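Local coordinates for protein Ves (Pseudomonas fluorescens, PDB 5V00) that is a bicupin of the HutD family whose molecular role is not established, but which is involved in histidine utilization, at residues A142-V147 with Q168-A173. Residues are numbered along the deposited sequence; the frame is centred on the assembly and turned at random.
Sequences AQTVLV and QVDGNA
Two backbone hydrogen bonds define the pairing of strands 144-147 and 168-170, whose directions differ by 175°. Val145 N donates to Val169 O (3.0 Å) along a lone pair in the carbonyl plane, and Val169 N returns a nearly straight bond to Val145 O (2.8 Å, 171° at the hydrogen). Val145 and Val169 thus form an antiparallel hydrogen-bonded pair, Leu146 and Gln168 the non-hydrogen-bonded pair beside it. Past Asp170 the backbone turns at Gly171 (phi 63°, easily adopted by glycine), and the pairing resumes one residue out of step: Asn172 N donates a hydrogen bond to a lone pair of Gln143 O (3.1 Å). The Asn172 side chain, CG anti to the backbone N, extends its ND2 to Ala142 O (2.8 Å); that oxygen lies in the amide plane, but ND2 sits above the carbonyl plane. Beside this turn a water bridges the two segments, donating to Thr144 OG1 and accepting from Gly171 N (2.8 Å).

Both strands belong to a five-stranded antiparallel sheet of this bicupin, with strand 184-191 flanking 144-149 and strand 10-14 flanking 166-170.

Apolar contacts divide between its faces. Val145 and Val169 meet CB to CB at 4.3 Å, with Ile178 and Leu176 of strand 176-181 packed on them. On the other face, Leu146 CD2 lies along the aliphatic part of Gln168, 3.6 Å from Gln168 CG, next to Trp47. The buried Gln168 amide is gripped at both ends: OE1 accepts from Trp14 and also hydrogen-bonds Thr35, while NE2 donates to Asp170 OD1 (2.8 Å) from above the carboxylate plane.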
ATOM      1  N   ALA B 142     -15.651   5.784  12.124  1.00 16.47           N
ATOM      2  CA  ALA B 142     -15.073   6.198  10.871  1.00 18.48           C
ATOM      3  C   ALA B 142     -14.746   4.966  10.014  1.00 19.70           C
ATOM      4  O   ALA B 142     -14.381   3.879  10.525  1.00 18.95           O
ATOM      5  CB  ALA B 142     -13.814   6.996  11.073  1.00 20.26           C
ATOM      6  N   GLN B 143     -14.913   5.142   8.708  1.00 18.91           N
ATOM      7  CA  GLN B 143     -14.677   4.009   7.824  1.00 19.79           C
ATOM      8  C   GLN B 143     -13.204   3.638   7.711  1.00 19.60           C
ATOM      9  O   GLN B 143     -12.868   2.418   7.586  1.00 20.11           O
ATOM     10  CB  GLN B 143     -15.131   4.333   6.410  1.00 27.22           C
ATOM     11  CG  GLN B 143     -16.583   4.514   6.170  1.00 35.69           C
ATOM     12  CD  GLN B 143     -16.802   5.148   4.726  1.00 37.72           C
ATOM     13  OE1 GLN B 143     -15.825   5.608   3.922  1.00 30.92           O
ATOM     14  NE2 GLN B 143     -18.085   5.182   4.385  1.00 56.61           N
ATOM     15  N   THR B 144     -12.339   4.643   7.737  1.00 18.28           N
ATOM     16  CA  THR B 144     -10.890   4.405   7.678  1.00 17.77           C
ATOM     17  C   THR B 144     -10.204   5.112   8.837  1.00 19.53           C
ATOM     18  O   THR B 144     -10.488   6.257   9.142  1.00 18.26           O
ATOM     19  CB  THR B 144     -10.318   4.949   6.364  1.00 20.62           C
ATOM     20  OG1 THR B 144     -10.939   4.260   5.287  1.00 23.30           O
ATOM     21  CG2 THR B 144      -8.812   4.772   6.275  1.00 22.19           C
ATOM     22  N   VAL B 145      -9.368   4.388   9.506  1.00 17.90           N
ATOM     23  CA  VAL B 145      -8.561   4.904  10.599  1.00 17.16           C
ATOM     24  C   VAL B 145      -7.114   4.664  10.311  1.00 20.74           C
ATOM     25  O   VAL B 145      -6.702   3.525  10.004  1.00 18.90           O
ATOM     26  CB  VAL B 145      -8.949   4.300  12.003  1.00 18.12           C
ATOM     27  CG1 VAL B 145      -8.063   4.948  13.072  1.00 20.92           C
ATOM     28  CG2 VAL B 145     -10.413   4.513  12.286  1.00 19.94           C
ATOM     29  N   LEU B 146      -6.279   5.693  10.472  1.00 17.21           N
ATOM     30  CA  LEU B 146      -4.882   5.633  10.141  1.00 17.93           C
ATOM     31  C   LEU B 146      -4.078   6.020  11.398  1.00 18.11           C
ATOM     32  O   LEU B 146      -4.464   7.000  12.124  1.00 18.26           O
ATOM     33  CB  LEU B 146      -4.494   6.592   8.987  1.00 19.36           C
ATOM     34  CG  LEU B 146      -5.245   6.268   7.709  1.00 23.26           C
ATOM     35  CD1 LEU B 146      -5.286   7.566   6.882  1.00 26.96           C
ATOM     36  CD2 LEU B 146      -4.434   5.227   6.950  1.00 23.74           C
ATOM     37  N   VAL B 147      -3.025   5.306  11.658  1.00 15.92           N
ATOM     38  CA  VAL B 147      -2.111   5.560  12.788  1.00 16.13           C
ATOM     39  C   VAL B 147      -0.711   5.637  12.255  1.00 17.72           C
ATOM     40  O   VAL B 147      -0.138   4.634  11.875  1.00 17.92           O
ATOM     41  CB  VAL B 147      -2.205   4.520  13.937  1.00 15.88           C
ATOM     42  CG1 VAL B 147      -1.320   4.882  15.084  1.00 18.55           C
ATOM     43  CG2 VAL B 147      -3.625   4.380  14.443  1.00 17.40           C
ATOM     44  N   GLN B 168      -3.416   0.996   9.057  1.00 16.49           N
ATOM     45  CA  GLN B 168      -4.661   1.411   8.430  1.00 18.12           C
ATOM     46  C   GLN B 168      -5.766   0.392   8.706  1.00 20.20           C
ATOM     47  O   GLN B 168      -5.573  -0.810   8.481  1.00 19.84           O
ATOM     48  CB  GLN B 168      -4.517   1.551   6.946  1.00 19.32           C
ATOM     49  CG  GLN B 168      -5.770   1.935   6.192  1.00 19.31           C
ATOM     50  CD  GLN B 168      -5.516   2.348   4.725  1.00 18.85           C
ATOM     51  OE1 GLN B 168      -4.391   2.610   4.324  1.00 20.74           O
ATOM     52  NE2 GLN B 168      -6.603   2.576   3.998  1.00 21.12           N
ATOM     53  N   VAL B 169      -6.889   0.879   9.234  1.00 17.87           N
ATOM     54  CA  VAL B 169      -8.090   0.049   9.367  1.00 20.43           C
ATOM     55  C   VAL B 169      -8.990   0.522   8.250  1.00 22.46           C
ATOM     56  O   VAL B 169      -9.236   1.751   8.025  1.00 23.84           O
ATOM     57  CB  VAL B 169      -8.813   0.228  10.708  1.00 22.92           C
ATOM     58  CG1 VAL B 169     -10.087  -0.656  10.699  1.00 27.86           C
ATOM     59  CG2 VAL B 169      -7.926   0.014  11.835  1.00 23.90           C
ATOM     60  N   ASP B 170      -9.563  -0.389   7.478  1.00 22.15           N
ATOM     61  CA  ASP B 170     -10.475  -0.041   6.349  1.00 26.08           C
ATOM     62  C   ASP B 170     -11.784  -0.797   6.506  1.00 26.55           C
ATOM     63  O   ASP B 170     -11.831  -1.824   7.158  1.00 26.30           O
ATOM     64  CB  ASP B 170      -9.969  -0.531   5.012  1.00 29.05           C
ATOM     65  CG  ASP B 170      -8.988   0.376   4.353  1.00 39.71           C
ATOM     66  OD1 ASP B 170      -9.187   1.621   4.368  1.00 38.88           O
ATOM     67  OD2 ASP B 170      -8.084  -0.248   3.677  1.00 42.97           O
ATOM     68  N   GLY B 171     -12.809  -0.271   5.870  1.00 28.52           N
ATOM     69  CA  GLY B 171     -14.136  -0.941   5.862  1.00 29.86           C
ATOM     70  C   GLY B 171     -14.811  -1.099   7.178  1.00 31.14           C
ATOM     71  O   GLY B 171     -15.600  -1.992   7.405  1.00 33.74           O
ATOM     72  N   ASN B 172     -14.551  -0.193   8.097  1.00 28.87           N
ATOM     73  CA  ASN B 172     -15.236  -0.295   9.370  1.00 28.86           C
ATOM     74  C   ASN B 172     -16.681   0.101   9.232  1.00 31.50           C
ATOM     75  O   ASN B 172     -16.969   1.139   8.555  1.00 26.95           O
ATOM     76  CB  ASN B 172     -14.558   0.651  10.343  1.00 25.20           C
ATOM     77  CG  ASN B 172     -15.260   0.696  11.658  1.00 34.13           C
ATOM     78  OD1 ASN B 172     -15.466  -0.397  12.231  1.00 33.98           O
ATOM     79  ND2 ASN B 172     -15.451   1.910  12.243  1.00 24.53           N
ATOM     80  N   ALA B 173     -17.563  -0.697   9.854  1.00 28.16           N
ATOM     81  CA  ALA B 173     -18.960  -0.431   9.808  1.00 29.17           C
ATOM     82  C   ALA B 173     -19.686  -0.506  11.170  1.00 34.32           C
ATOM     83  O   ALA B 173     -20.893  -0.518  11.217  1.00 39.34           O
ATOM     84  CB  ALA B 173     -19.619  -1.363   8.827  1.00 37.59           C
TER
HETATM   85  O   HOH W   1     -12.844   2.018   4.224  1.00 38.26           O